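Local coordinates for protein amidase, hydantoinase/carbamoylase family (Burkholderia vietnamiensis, PDB 5I4M) that probably hydrolyses N-carbamoyl-L-amino acids as a dimeric, two-zinc hydrolase of the peptidase M20 family, at residues L55-K60 against E187-Y193; I135-V141 against M425-E431; R256-L260 against I298-V302. All coordinates share one frame. Residue numbers count along the deposited sequence, not the author numbering.

Interaction 1: residues L55-K60 against E187-Y193; sequences LTDLDK and ELARIGY
The start of helix 57-72 meets the C-terminal turn of helix 184-191, with Leu55 CA 5.9 Å from Glu187 CA and Lys60 CA 5.9 Å from Ile191 CA. Leu55 has positive phi (64/20) and Thr56 is extended (-82/173) before the chain turns helical. Thr56, chi1 p, is the N-cap: its OG1 accepts from Asp59 N at 3.2 Å and donates its own hydrogen to Leu53 O. Asp59 reaches back, OD2 taking Leu55 N at 2.7 Å. The second helix stops in a Schellman motif at Gly192 (85/20), with Tyr193 N to Leu188 O 2.9 Å and Gly192 N to Ala189 O 3.3 Å. Leu55 (m, t) supplies the apolar centre: its CD2 lies 3.7 Å from Leu188 CD2 and 3.8 Å from Ile191 CD1. Lys60 CB lies 3.8 Å from Ile191 CB. One water joins Ile191 O to Lys60 NZ, weakly at the lysine, whose salt-bridge partner is Asp64. Arg190 bridges the exposed side: NH1 to Asp57 OD1 at 2.8 Å, a weak NH2 bond to Leu55 O at 3.1 Å, and NE to Glu187 OE2 at 3.0 Å. Glu187 also pairs with Arg153, and Tyr193 OH bonds Asp64. The result is an N-capped helix start packed on a Schellman-terminated helix end, tied by an Asp-Arg-Glu salt-bridge network, with the side chain of Leu55 about 10 Å from that of His104, a zinc ligand.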
# COMPACT_ATOMS: atom_id res chain seq x y z
N LEU A 55 -8.41 -16.14 -12.02
CA LEU A 55 -8.71 -17.24 -11.10
C LEU A 55 -9.55 -16.79 -9.91
O LEU A 55 -9.58 -17.48 -8.88
CB LEU A 55 -7.42 -17.94 -10.64
CG LEU A 55 -6.54 -18.35 -11.83
CD1 LEU A 55 -5.34 -19.20 -11.40
CD2 LEU A 55 -7.37 -19.09 -12.90
N THR A 56 -10.23 -15.66 -10.01
CA THR A 56 -11.32 -15.33 -9.10
C THR A 56 -12.60 -16.03 -9.55
O THR A 56 -12.67 -16.60 -10.64
CB THR A 56 -11.57 -13.82 -9.06
OG1 THR A 56 -11.92 -13.38 -10.38
CG2 THR A 56 -10.33 -13.07 -8.59
N ASP A 57 -13.64 -15.94 -8.72
CA ASP A 57 -14.93 -16.47 -9.15
C ASP A 57 -15.44 -15.76 -10.40
O ASP A 57 -16.18 -16.36 -11.20
CB ASP A 57 -15.97 -16.34 -8.04
CG ASP A 57 -15.83 -17.40 -6.98
OD1 ASP A 57 -15.00 -18.32 -7.17
OD2 ASP A 57 -16.55 -17.31 -5.98
N LEU A 58 -15.09 -14.48 -10.58
CA LEU A 58 -15.51 -13.76 -11.78
C LEU A 58 -14.81 -14.30 -13.02
O LEU A 58 -15.43 -14.49 -14.07
CB LEU A 58 -15.27 -12.26 -11.62
CG LEU A 58 -16.13 -11.60 -10.55
CD1 LEU A 58 -15.67 -10.16 -10.25
CD2 LEU A 58 -17.59 -11.60 -10.98
N ASP A 59 -13.50 -14.56 -12.92
CA ASP A 59 -12.77 -15.22 -14.01
C ASP A 59 -13.40 -16.57 -14.32
O ASP A 59 -13.59 -16.92 -15.49
CB ASP A 59 -11.30 -15.36 -13.61
CG ASP A 59 -10.39 -15.73 -14.77
OD1 ASP A 59 -10.64 -15.27 -15.91
OD2 ASP A 59 -9.38 -16.44 -14.53
N LYS A 60 -13.75 -17.33 -13.28
CA LYS A 60 -14.42 -18.62 -13.46
C LYS A 60 -15.70 -18.47 -14.26
O LYS A 60 -15.98 -19.28 -15.15
CB LYS A 60 -14.73 -19.24 -12.09
CG LYS A 60 -15.56 -20.52 -12.16
CD LYS A 60 -16.02 -20.99 -10.77
CE LYS A 60 -16.80 -22.31 -10.82
NZ LYS A 60 -18.05 -22.15 -11.61
N GLU A 187 -5.72 -22.04 -6.79
CA GLU A 187 -6.89 -21.32 -7.28
C GLU A 187 -7.48 -21.98 -8.53
O GLU A 187 -8.70 -21.93 -8.72
CB GLU A 187 -6.52 -19.87 -7.53
CG GLU A 187 -6.29 -19.11 -6.23
CD GLU A 187 -7.56 -18.99 -5.40
OE1 GLU A 187 -8.26 -17.96 -5.51
OE2 GLU A 187 -7.87 -19.93 -4.63
N LEU A 188 -6.65 -22.61 -9.37
CA LEU A 188 -7.18 -23.43 -10.46
C LEU A 188 -8.07 -24.54 -9.91
O LEU A 188 -9.19 -24.76 -10.40
CB LEU A 188 -6.03 -24.03 -11.29
CG LEU A 188 -5.24 -23.10 -12.23
CD1 LEU A 188 -3.99 -23.80 -12.80
CD2 LEU A 188 -6.14 -22.59 -13.35
N ALA A 189 -7.60 -25.27 -8.90
CA ALA A 189 -8.43 -26.31 -8.30
C ALA A 189 -9.70 -25.72 -7.70
O ALA A 189 -10.78 -26.30 -7.83
CB ALA A 189 -7.63 -27.08 -7.24
N ARG A 190 -9.59 -24.54 -7.09
CA ARG A 190 -10.75 -23.94 -6.42
C ARG A 190 -11.86 -23.63 -7.41
O ARG A 190 -13.04 -23.88 -7.13
CB ARG A 190 -10.35 -22.67 -5.67
CG ARG A 190 -11.47 -22.15 -4.77
CD ARG A 190 -11.08 -20.87 -4.08
NE ARG A 190 -10.83 -19.81 -5.05
CZ ARG A 190 -11.80 -19.11 -5.64
NH1 ARG A 190 -13.07 -19.37 -5.36
NH2 ARG A 190 -11.49 -18.16 -6.52
N ILE A 191 -11.52 -23.07 -8.58
CA ILE A 191 -12.53 -22.68 -9.55
C ILE A 191 -12.82 -23.77 -10.56
O ILE A 191 -13.60 -23.55 -11.50
CB ILE A 191 -12.16 -21.38 -10.32
CG1 ILE A 191 -10.95 -21.58 -11.23
CG2 ILE A 191 -11.95 -20.23 -9.34
CD1 ILE A 191 -10.88 -20.55 -12.36
N GLY A 192 -12.20 -24.94 -10.42
CA GLY A 192 -12.56 -26.06 -11.27
C GLY A 192 -11.86 -26.10 -12.60
O GLY A 192 -12.35 -26.77 -13.52
N TYR A 193 -10.72 -25.40 -12.74
CA TYR A 193 -9.96 -25.41 -13.98
C TYR A 193 -8.56 -25.98 -13.80
O TYR A 193 -7.65 -25.65 -14.55
CB TYR A 193 -9.90 -24.00 -14.58
CG TYR A 193 -11.19 -23.68 -15.33
CD1 TYR A 193 -11.33 -23.99 -16.68
CD2 TYR A 193 -12.27 -23.14 -14.66
CE1 TYR A 193 -12.53 -23.72 -17.36
CE2 TYR A 193 -13.46 -22.88 -15.33
CZ TYR A 193 -13.58 -23.17 -16.67
OH TYR A 193 -14.78 -22.90 -17.30
O HOH W 1 -16.19 -24.16 -13.44

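Interaction 2: residues I135-V141 against M425-E431; sequences IETEHPV and MLSRACE
Ala429 sits at the middle of the apolar patch, its CB 3.9 Å from Val141 CG2 and 4.1 Å from Thr137 CB. This is the end of the C-terminal helix 411-429 lying against the loop that leads from helix 117-132 into strand 141-145, part of the helix-and-sheet packing of the M20 catalytic domain. One turn earlier in the helix, Met425 (m, t, p) brings CE to 3.5 Å from Val141 CG1 (Val141 chi1 t); further along, Leu426 CD2 touches Ile135 CG2 at 3.9 Å. Helix 117-132 adds Leu130 and Ile127 to this cluster. The loop is extended through Ile135-Thr137, takes a helical residue at Glu138 (-73/-53) and is extended again from His139 (-85/146). That turn puts Glu138 CA 4.9 Å from Cys430 CA, and His139 CA 4.9 Å from Ala429 CA. Two successive loop amides therefore point at a carbonyl of the final helical turn, while Thr137 OG1 (chi1 p) donates to His139 O at 2.6 Å and braces the turn. Outward, Glu138 salt-bridges Arg92; Arg428 NE holds Glu431 OE2 at 3.0 Å, and Glu431 OE1 also bonds His205. The His139 ring, chi1 m, stacks with that of His205 and uses ND1 on Ala97 O. The acceptor shared by the two amides is Ala429 O: His139 N lies 2.9 Å from it in nearly linear geometry, Glu138 N 3.0 Å in a weak bond.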
# COMPACT_ATOMS: atom_id res chain seq x y z
N ILE A 135 -18.33 -23.82 -43.78
CA ILE A 135 -16.96 -23.99 -44.24
C ILE A 135 -16.30 -25.14 -43.49
O ILE A 135 -16.28 -25.17 -42.25
CB ILE A 135 -16.16 -22.69 -44.04
CG1 ILE A 135 -16.72 -21.59 -44.94
CG2 ILE A 135 -14.67 -22.92 -44.29
CD1 ILE A 135 -16.15 -20.23 -44.65
N GLU A 136 -15.75 -26.08 -44.25
CA GLU A 136 -14.90 -27.12 -43.72
C GLU A 136 -13.45 -26.72 -43.94
O GLU A 136 -13.06 -26.37 -45.05
CB GLU A 136 -15.19 -28.46 -44.39
CG GLU A 136 -14.23 -29.58 -44.01
CD GLU A 136 -14.58 -30.90 -44.68
OE1 GLU A 136 -14.30 -31.06 -45.89
OE2 GLU A 136 -15.14 -31.78 -43.98
N THR A 137 -12.66 -26.76 -42.87
CA THR A 137 -11.23 -26.48 -42.95
C THR A 137 -10.44 -27.78 -43.00
O THR A 137 -10.89 -28.83 -42.53
CB THR A 137 -10.76 -25.64 -41.76
OG1 THR A 137 -11.00 -26.35 -40.53
CG2 THR A 137 -11.51 -24.31 -41.72
N GLU A 138 -9.23 -27.70 -43.56
CA GLU A 138 -8.35 -28.87 -43.60
C GLU A 138 -7.78 -29.16 -42.21
O GLU A 138 -7.87 -30.28 -41.70
CB GLU A 138 -7.24 -28.65 -44.61
CG GLU A 138 -6.36 -29.86 -44.85
CD GLU A 138 -6.89 -30.78 -45.95
OE1 GLU A 138 -6.10 -31.62 -46.43
OE2 GLU A 138 -8.07 -30.64 -46.33
N HIS A 139 -7.18 -28.16 -41.60
CA HIS A 139 -6.70 -28.25 -40.24
C HIS A 139 -7.84 -27.94 -39.27
O HIS A 139 -8.69 -27.09 -39.56
CB HIS A 139 -5.56 -27.25 -40.00
CG HIS A 139 -4.36 -27.48 -40.86
ND1 HIS A 139 -3.20 -28.07 -40.38
CD2 HIS A 139 -4.12 -27.18 -42.16
CE1 HIS A 139 -2.31 -28.13 -41.35
NE2 HIS A 139 -2.84 -27.60 -42.44
N PRO A 140 -7.87 -28.57 -38.10
CA PRO A 140 -8.78 -28.12 -37.06
C PRO A 140 -8.45 -26.69 -36.66
O PRO A 140 -7.33 -26.21 -36.86
CB PRO A 140 -8.53 -29.10 -35.90
CG PRO A 140 -7.14 -29.60 -36.14
CD PRO A 140 -6.99 -29.66 -37.63
N VAL A 141 -9.45 -26.02 -36.11
CA VAL A 141 -9.31 -24.65 -35.63
C VAL A 141 -9.63 -24.64 -34.14
O VAL A 141 -10.55 -25.33 -33.70
CB VAL A 141 -10.25 -23.70 -36.41
CG1 VAL A 141 -10.39 -22.37 -35.70
CG2 VAL A 141 -9.74 -23.51 -37.85
N MET A 425 -6.79 -16.77 -40.49
CA MET A 425 -6.91 -18.14 -40.01
C MET A 425 -7.36 -19.07 -41.13
O MET A 425 -6.81 -20.17 -41.30
CB MET A 425 -7.90 -18.21 -38.84
CG MET A 425 -7.39 -17.53 -37.58
SD MET A 425 -8.55 -17.79 -36.23
CE MET A 425 -8.39 -19.56 -35.97
N LEU A 426 -8.35 -18.65 -41.91
CA LEU A 426 -8.80 -19.46 -43.04
C LEU A 426 -7.66 -19.75 -44.00
O LEU A 426 -7.51 -20.87 -44.49
CB LEU A 426 -9.93 -18.76 -43.79
CG LEU A 426 -11.35 -19.14 -43.41
CD1 LEU A 426 -12.31 -18.28 -44.19
CD2 LEU A 426 -11.58 -20.62 -43.68
N SER A 427 -6.84 -18.74 -44.27
CA SER A 427 -5.73 -18.92 -45.20
C SER A 427 -4.82 -20.06 -44.76
O SER A 427 -4.42 -20.89 -45.58
CB SER A 427 -4.94 -17.61 -45.30
OG SER A 427 -3.90 -17.72 -46.25
N ARG A 428 -4.52 -20.14 -43.47
CA ARG A 428 -3.61 -21.19 -43.02
C ARG A 428 -4.33 -22.51 -42.73
O ARG A 428 -3.74 -23.58 -42.95
CB ARG A 428 -2.87 -20.71 -41.77
CG ARG A 428 -2.26 -19.33 -41.97
CD ARG A 428 -0.78 -19.32 -41.72
NE ARG A 428 -0.07 -20.36 -42.45
CZ ARG A 428 1.20 -20.68 -42.23
NH1 ARG A 428 1.90 -20.03 -41.31
NH2 ARG A 428 1.78 -21.65 -42.93
N ALA A 429 -5.58 -22.46 -42.27
CA ALA A 429 -6.28 -23.69 -41.91
C ALA A 429 -6.73 -24.47 -43.13
O ALA A 429 -7.07 -25.65 -43.00
CB ALA A 429 -7.48 -23.37 -41.01
N CYS A 430 -6.74 -23.84 -44.30
CA CYS A 430 -7.13 -24.51 -45.53
C CYS A 430 -5.92 -24.96 -46.35
O CYS A 430 -6.10 -25.44 -47.47
CB CYS A 430 -8.03 -23.60 -46.36
SG CYS A 430 -9.69 -23.48 -45.64
N GLU A 431 -4.72 -24.82 -45.82
CA GLU A 431 -3.55 -25.40 -46.48
C GLU A 431 -3.66 -26.92 -46.42
O GLU A 431 -3.99 -27.47 -45.36
CB GLU A 431 -2.26 -24.91 -45.82
CG GLU A 431 -2.05 -23.41 -45.96
CD GLU A 431 -0.90 -22.87 -45.13
OE1 GLU A 431 -0.18 -23.66 -44.49
OE2 GLU A 431 -0.73 -21.63 -45.10

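Interaction 3: residues R256-L260 against I298-V302; sequences RRDAL and IPGRV
A classic beta bulge marks this contact: Gly300 and Arg301 both face His291 of strand 282-291, and the irregular stretch packs against the start of helix 259-276. Gly300 (-102/-14) breaks the extended run of Ile298 (-54/126) and Pro299 (-66/132), and strand geometry resumes at Arg301 and Val302. Residues 256-258 are extended and the helix begins at Ala259. Segments 256-260 and 298-302 run 42° apart, closest at Ala259 and Gly300, whose CA atoms are 5.4 Å apart. One hydrogen bond crosses, Ala259 N to Pro299 O at 3.0 Å and 165°. Asp258 (chi1 t) is the N-cap: its OD1 accepts from Leu261 N and, weakly at 2.9 Å, from Leu260 N. Asp258 OD1 also lies 3.6 Å from Pro299 CD. Ala259 CB points at the bulge, 3.8 Å from Arg301 N and 3.9 Å from Val302 CG2 (chi1 t). Leu260 (t, p) sets CB 3.7 Å from Pro299 CG and 3.9 Å from Val302 CG2. Arg256 CD touches Ile298 CD1 at 3.6 Å, and that methyl covers one face of the guanidinium. Arg256 bonds Thr251 O and Ala248 O, and its NH1 reaches Thr284 OG1 of the second subunit; Leu260 and Pro299 pack on Val285 of that subunit. The side chain of Ile298 is about 6 Å from that of His247, which binds 3-phosphoglycerate in a structure of this protein, though not in this chain of the model. One backbone bond amid apolar packing thus fixes helix to strand, while the arginine end serves carbonyls and the partner chain, as suits the M20 dimerisation region.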
# COMPACT_ATOMS: atom_id res chain seq x y z
N ARG A 256 18.46 8.47 10.04
CA ARG A 256 17.34 7.65 9.62
C ARG A 256 17.71 6.75 8.45
O ARG A 256 18.49 7.12 7.57
CB ARG A 256 16.16 8.52 9.21
CG ARG A 256 15.76 9.48 10.29
CD ARG A 256 14.63 10.34 9.81
NE ARG A 256 14.07 11.11 10.92
CZ ARG A 256 12.82 11.56 10.94
NH1 ARG A 256 12.02 11.31 9.90
NH2 ARG A 256 12.39 12.24 11.98
N ARG A 257 17.12 5.56 8.43
CA ARG A 257 17.23 4.64 7.31
C ARG A 257 15.82 4.39 6.82
O ARG A 257 15.17 3.40 7.17
CB ARG A 257 17.97 3.37 7.72
CG ARG A 257 19.38 3.68 8.23
CD ARG A 257 20.30 2.48 8.21
NE ARG A 257 19.91 1.44 9.16
CZ ARG A 257 19.61 0.18 8.82
NH1 ARG A 257 19.28 -0.69 9.76
NH2 ARG A 257 19.65 -0.20 7.55
N ASP A 258 15.33 5.34 6.01
CA ASP A 258 13.95 5.41 5.54
C ASP A 258 13.81 4.62 4.24
O ASP A 258 14.32 5.04 3.20
CB ASP A 258 13.56 6.88 5.35
CG ASP A 258 12.08 7.08 5.10
OD1 ASP A 258 11.50 6.24 4.38
OD2 ASP A 258 11.51 8.07 5.63
N ALA A 259 13.09 3.49 4.30
CA ALA A 259 12.97 2.65 3.11
C ALA A 259 12.04 3.28 2.07
O ALA A 259 12.19 2.99 0.87
CB ALA A 259 12.46 1.26 3.49
N LEU A 260 11.09 4.10 2.48
CA LEU A 260 10.25 4.76 1.49
C LEU A 260 10.99 5.91 0.81
O LEU A 260 10.77 6.18 -0.37
CB LEU A 260 8.95 5.24 2.15
CG LEU A 260 7.95 5.96 1.23
CD1 LEU A 260 7.56 5.06 0.07
CD2 LEU A 260 6.70 6.39 2.01
N ILE A 298 8.71 6.16 10.58
CA ILE A 298 9.61 6.06 9.43
C ILE A 298 9.47 4.67 8.82
O ILE A 298 9.63 3.67 9.54
CB ILE A 298 11.07 6.30 9.85
CG1 ILE A 298 11.27 7.72 10.39
CG2 ILE A 298 12.03 6.01 8.68
CD1 ILE A 298 12.53 7.83 11.29
N PRO A 299 9.19 4.54 7.52
CA PRO A 299 8.98 3.20 6.95
C PRO A 299 10.26 2.37 7.00
O PRO A 299 11.34 2.84 6.62
CB PRO A 299 8.54 3.49 5.52
CG PRO A 299 7.86 4.84 5.62
CD PRO A 299 8.73 5.60 6.61
N GLY A 300 10.13 1.14 7.47
CA GLY A 300 11.28 0.28 7.67
C GLY A 300 11.45 -0.75 6.57
O GLY A 300 12.52 -1.36 6.45
N ARG A 301 10.42 -0.94 5.75
CA ARG A 301 10.49 -1.91 4.66
C ARG A 301 9.55 -1.47 3.55
O ARG A 301 8.39 -1.13 3.82
CB ARG A 301 10.13 -3.32 5.14
CG ARG A 301 10.43 -4.42 4.14
CD ARG A 301 10.13 -5.82 4.70
NE ARG A 301 8.69 -6.10 4.77
CZ ARG A 301 8.00 -6.23 5.90
NH1 ARG A 301 8.59 -6.09 7.08
NH2 ARG A 301 6.69 -6.49 5.85
N VAL A 302 10.02 -1.46 2.31
CA VAL A 302 9.15 -1.15 1.18
C VAL A 302 9.42 -2.15 0.07
O VAL A 302 10.57 -2.33 -0.35
CB VAL A 302 9.31 0.30 0.67
CG1 VAL A 302 8.39 0.52 -0.55
CG2 VAL A 302 8.98 1.31 1.78

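From the N terminus, residues 55-60 come first; 135-141 follow before interaction 1 closes at 187-193, so interaction 1 crosses interaction 2, which waits until 425-431 near the C terminus to close. Interaction 3 opens at 256-260 and closes at 298-302, a short loop in series after interaction 1 and nested within the long span of interaction 2. Interaction 1 joins helices 57-72 and 184-191, interaction 2 ties the C-terminal helix to the entry of strand 141-145, and interaction 3 belongs to the dimerisation region. Interactions 2 and 3 lie on opposite sides of the chain's centre, their centres 59 Å apart; those of 1 and 2 are 32 Å apart.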